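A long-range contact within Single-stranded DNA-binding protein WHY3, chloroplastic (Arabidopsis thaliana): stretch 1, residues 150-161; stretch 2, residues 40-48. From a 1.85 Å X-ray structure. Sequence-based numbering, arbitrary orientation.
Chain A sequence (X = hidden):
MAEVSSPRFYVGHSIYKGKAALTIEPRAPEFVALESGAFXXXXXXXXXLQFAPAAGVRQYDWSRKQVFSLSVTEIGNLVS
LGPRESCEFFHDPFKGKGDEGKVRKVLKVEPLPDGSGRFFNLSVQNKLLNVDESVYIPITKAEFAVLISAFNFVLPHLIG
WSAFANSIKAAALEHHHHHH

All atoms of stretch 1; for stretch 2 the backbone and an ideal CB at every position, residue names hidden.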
# COMPACT_ATOMS: atom_id res chain seq x y z
N ALA A 150 -8.47 0.06 -3.51
CA ALA A 150 -8.40 1.16 -4.46
C ALA A 150 -8.39 2.52 -3.74
O ALA A 150 -7.69 3.43 -4.16
CB ALA A 150 -9.58 1.10 -5.44
N PHE A 151 -9.19 2.63 -2.67
CA PHE A 151 -9.29 3.88 -1.90
C PHE A 151 -7.97 4.18 -1.16
O PHE A 151 -7.48 5.33 -1.14
CB PHE A 151 -10.44 3.82 -0.87
CG PHE A 151 -11.85 3.84 -1.45
CD1 PHE A 151 -12.08 3.93 -2.80
CD2 PHE A 151 -12.94 3.78 -0.60
CE1 PHE A 151 -13.37 3.95 -3.31
CE2 PHE A 151 -14.24 3.80 -1.13
CZ PHE A 151 -14.44 3.89 -2.45
N ASN A 152 -7.41 3.17 -0.52
CA ASN A 152 -6.10 3.35 0.11
C ASN A 152 -5.01 3.70 -0.90
O ASN A 152 -4.13 4.52 -0.64
CB ASN A 152 -5.71 2.14 0.94
CG ASN A 152 -6.26 2.20 2.33
OD1 ASN A 152 -6.20 3.23 2.98
ND2 ASN A 152 -6.82 1.08 2.81
N PHE A 153 -5.06 3.09 -2.06
CA PHE A 153 -4.16 3.45 -3.15
C PHE A 153 -4.29 4.92 -3.55
O PHE A 153 -3.29 5.63 -3.76
CB PHE A 153 -4.39 2.56 -4.36
CG PHE A 153 -3.80 3.08 -5.62
CD1 PHE A 153 -2.45 2.84 -5.90
CD2 PHE A 153 -4.53 3.83 -6.51
CE1 PHE A 153 -1.89 3.34 -7.04
CE2 PHE A 153 -3.94 4.33 -7.67
CZ PHE A 153 -2.62 4.08 -7.92
N VAL A 154 -5.52 5.38 -3.71
CA VAL A 154 -5.74 6.66 -4.36
C VAL A 154 -5.56 7.84 -3.42
O VAL A 154 -5.27 8.94 -3.87
CB VAL A 154 -7.11 6.68 -5.08
CG1 VAL A 154 -8.22 6.99 -4.13
CG2 VAL A 154 -7.06 7.64 -6.24
N LEU A 155 -5.71 7.61 -2.13
CA LEU A 155 -5.67 8.72 -1.19
C LEU A 155 -4.41 9.61 -1.30
O LEU A 155 -4.53 10.83 -1.34
CB LEU A 155 -5.88 8.22 0.23
CG LEU A 155 -7.31 8.10 0.77
CD1 LEU A 155 -7.32 7.33 2.08
CD2 LEU A 155 -7.97 9.42 0.99
N PRO A 156 -3.21 9.00 -1.35
CA PRO A 156 -1.98 9.82 -1.50
C PRO A 156 -1.91 10.64 -2.78
O PRO A 156 -1.36 11.74 -2.77
CB PRO A 156 -0.84 8.80 -1.42
CG PRO A 156 -1.46 7.50 -1.30
CD PRO A 156 -2.91 7.59 -1.07
N HIS A 157 -2.54 10.16 -3.84
CA HIS A 157 -2.66 10.93 -5.07
C HIS A 157 -3.62 12.05 -4.95
O HIS A 157 -3.36 13.14 -5.46
CB HIS A 157 -3.09 9.99 -6.21
CG HIS A 157 -2.12 8.89 -6.43
ND1 HIS A 157 -1.06 9.00 -7.31
CD2 HIS A 157 -2.01 7.66 -5.86
CE1 HIS A 157 -0.34 7.89 -7.27
NE2 HIS A 157 -0.89 7.06 -6.39
N LEU A 158 -4.74 11.83 -4.25
CA LEU A 158 -5.74 12.87 -4.13
C LEU A 158 -5.26 14.06 -3.31
O LEU A 158 -5.76 15.20 -3.52
CB LEU A 158 -7.07 12.38 -3.57
CG LEU A 158 -7.73 11.22 -4.31
CD1 LEU A 158 -9.05 10.83 -3.66
CD2 LEU A 158 -7.93 11.45 -5.77
N ILE A 159 -4.34 13.81 -2.38
CA ILE A 159 -3.79 14.89 -1.56
C ILE A 159 -2.49 15.46 -2.13
O ILE A 159 -1.86 16.32 -1.52
CB ILE A 159 -3.59 14.46 -0.11
CG1 ILE A 159 -2.52 13.39 0.01
CG2 ILE A 159 -4.91 13.95 0.47
CD1 ILE A 159 -2.13 13.04 1.47
N GLY A 160 -2.09 14.98 -3.30
CA GLY A 160 -0.91 15.49 -3.99
C GLY A 160 0.42 14.95 -3.58
O GLY A 160 1.44 15.44 -4.06
N TRP A 161 0.45 13.93 -2.72
CA TRP A 161 1.70 13.44 -2.21
C TRP A 161 2.42 12.55 -3.21
O TRP A 161 3.59 12.29 -3.06
CB TRP A 161 1.52 12.72 -0.87
CG TRP A 161 1.31 13.68 0.28
CD1 TRP A 161 0.92 14.97 0.21
CD2 TRP A 161 1.55 13.41 1.66
NE1 TRP A 161 0.84 15.52 1.47
CE2 TRP A 161 1.23 14.58 2.38
CE3 TRP A 161 1.96 12.29 2.35
CZ2 TRP A 161 1.34 14.65 3.75
CZ3 TRP A 161 2.07 12.36 3.72
CH2 TRP A 161 1.78 13.54 4.40
N UNK A 40 1.15 24.94 -6.49
CA UNK A 40 0.55 24.81 -5.18
C UNK A 40 -0.79 24.11 -5.34
O UNK A 40 -1.57 24.48 -6.21
CB UNK A 40 0.39 26.17 -4.50
N UNK A 41 -1.04 23.14 -4.48
CA UNK A 41 -2.29 22.40 -4.52
C UNK A 41 -3.36 23.30 -4.00
O UNK A 41 -3.26 23.77 -2.88
CB UNK A 41 -2.22 21.10 -3.71
N UNK A 42 -4.39 23.54 -4.79
CA UNK A 42 -5.46 24.44 -4.39
C UNK A 42 -6.78 23.71 -4.12
O UNK A 42 -7.67 24.25 -3.47
CB UNK A 42 -5.67 25.50 -5.47
N UNK A 43 -6.91 22.49 -4.62
CA UNK A 43 -8.08 21.67 -4.32
C UNK A 43 -7.70 20.18 -4.32
O UNK A 43 -7.10 19.71 -5.25
CB UNK A 43 -9.19 21.94 -5.33
N UNK A 44 -8.02 19.48 -3.24
CA UNK A 44 -7.82 18.05 -3.17
C UNK A 44 -8.58 17.37 -4.27
O UNK A 44 -9.62 17.84 -4.75
CB UNK A 44 -8.25 17.50 -1.81
N UNK A 45 -8.08 16.21 -4.66
CA UNK A 45 -8.82 15.31 -5.49
C UNK A 45 -9.99 14.70 -4.75
O UNK A 45 -10.14 14.89 -3.55
CB UNK A 45 -7.90 14.21 -6.03
N UNK A 46 -10.82 13.96 -5.46
CA UNK A 46 -11.98 13.30 -4.82
C UNK A 46 -12.41 12.16 -5.73
O UNK A 46 -11.83 11.97 -6.80
CB UNK A 46 -13.13 14.28 -4.58
N UNK A 47 -13.42 11.41 -5.28
CA UNK A 47 -13.98 10.35 -6.08
C UNK A 47 -15.42 10.71 -6.43
O UNK A 47 -16.21 11.11 -5.56
CB UNK A 47 -13.90 9.01 -5.35
N UNK A 48 -15.76 10.54 -7.69
CA UNK A 48 -17.12 10.77 -8.16
C UNK A 48 -17.86 9.45 -8.27
O UNK A 48 -17.49 8.56 -9.04
CB UNK A 48 -17.12 11.50 -9.51

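Position 40 lies in a strand, with nothing of stretch 1 within 5.5 Å of its ideal CB. Stretch 1 therefore sets no demand, and almost any residue tolerant of extended angles would do; the deposited one is Lys40, its chain long and free of this contact.

Position 41 is different. Its CB points toward stretch 1, yet the nearest atom there, the O of Ile159, is 5.3 Å from the ideal CB. The gap invites a side chain long enough to cross it, and the backbone around Gly160, which has no side chain, leaves room for an apolar end. Leucine, methionine or isoleucine would suit. The residue is Leu41, whose CD1 comes to 3.5 Å from Ile159 O and 4.0 Å from Gly160 N. An ideal CB on Gly160 would sit 3.0 Å from Leu41 CD1.

Positions 42 and 43 are again unconstrained by stretch 1: the first is out of reach, the second points away, so stretch 1 leaves the choice open to most residues. They hold Thr42 and Lys43.

At position 44 the strand has given way to loop, and CB points sideways, 3.8 Å from Leu158 O. A flexible chain, polar or apolar, could run past Ile159. Glu44 does so, its OE2 reaching 4.0 Å from Ile159 CG2, a packing contact without a hydrogen bond. Its CA also makes a CA-H...O contact with Leu158 O, at 3.5 Å between CA and O.

Position 45 is the most restrictive. Its CA is 4.2 Å from the CA of Leu158, and an ideal CB would clash with Leu158 CD2 at 2.8 Å. Its phi and psi, -70° and 174°, do not require glycine; the lack of space does. With Gly45 the backbone can come close enough for its N to donate a hydrogen bond to Leu158 O, 2.8 Å and nearly straight at 164°, the one hydrogen bond between the stretches.

Position 46 begins the next strand and points away, so many side chains are possible; Phe46 turns its ring from the helix, while its backbone N lies 3.8 Å from Leu158 CD2.

Position 47 points toward an apolar hollow lined by Phe151, Val154 and Leu158; its ideal CB is 5.5 Å from both Phe151 CE1 and Leu158 CD1. A branched aliphatic chain of middling length suits it. Leu47 places CD1 3.4 Å from Phe151 CE1, and CD2 4.2 Å from Val154 CG1 and 4.4 Å from Leu158 CD1.

Position 48 is out of reach, so most residues would do; Leu48 makes no contact with stretch 1.

Stretch 2 40-48: KLTKEGFLL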
# COMPACT_ATOMS: atom_id res chain seq x y z
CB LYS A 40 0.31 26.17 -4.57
CG LYS A 40 -0.36 26.13 -3.21
CD LYS A 40 -0.84 27.51 -2.81
CE LYS A 40 -0.99 27.64 -1.30
NZ LYS A 40 0.33 27.64 -0.60
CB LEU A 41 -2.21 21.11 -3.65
CG LEU A 41 -3.53 20.32 -3.65
CD1 LEU A 41 -3.24 18.83 -3.61
CD2 LEU A 41 -4.34 20.69 -2.46
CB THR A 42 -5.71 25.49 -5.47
OG1 THR A 42 -5.95 24.83 -6.72
CG2 THR A 42 -4.50 26.42 -5.60
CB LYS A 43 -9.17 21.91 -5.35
CG LYS A 43 -10.52 21.29 -5.00
CD LYS A 43 -11.52 21.47 -6.14
CE LYS A 43 -12.96 21.37 -5.66
NZ LYS A 43 -13.37 19.98 -5.33
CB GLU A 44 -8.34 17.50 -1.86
CG GLU A 44 -7.67 17.93 -0.65
CD GLU A 44 -8.30 17.28 0.56
OE1 GLU A 44 -9.58 17.15 0.60
OE2 GLU A 44 -7.51 16.84 1.43
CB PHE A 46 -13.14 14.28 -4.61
CG PHE A 46 -13.67 14.90 -5.89
CD1 PHE A 46 -13.03 15.99 -6.45
CD2 PHE A 46 -14.81 14.41 -6.51
CE1 PHE A 46 -13.51 16.57 -7.64
CE2 PHE A 46 -15.29 14.99 -7.69
CZ PHE A 46 -14.63 16.07 -8.25
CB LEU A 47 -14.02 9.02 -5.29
CG LEU A 47 -12.64 8.45 -4.93
CD1 LEU A 47 -12.75 7.12 -4.20
CD2 LEU A 47 -11.73 8.29 -6.13
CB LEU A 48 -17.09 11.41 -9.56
CG LEU A 48 -18.47 11.77 -10.13
CD1 LEU A 48 -19.19 12.72 -9.18
CD2 LEU A 48 -18.35 12.39 -11.51
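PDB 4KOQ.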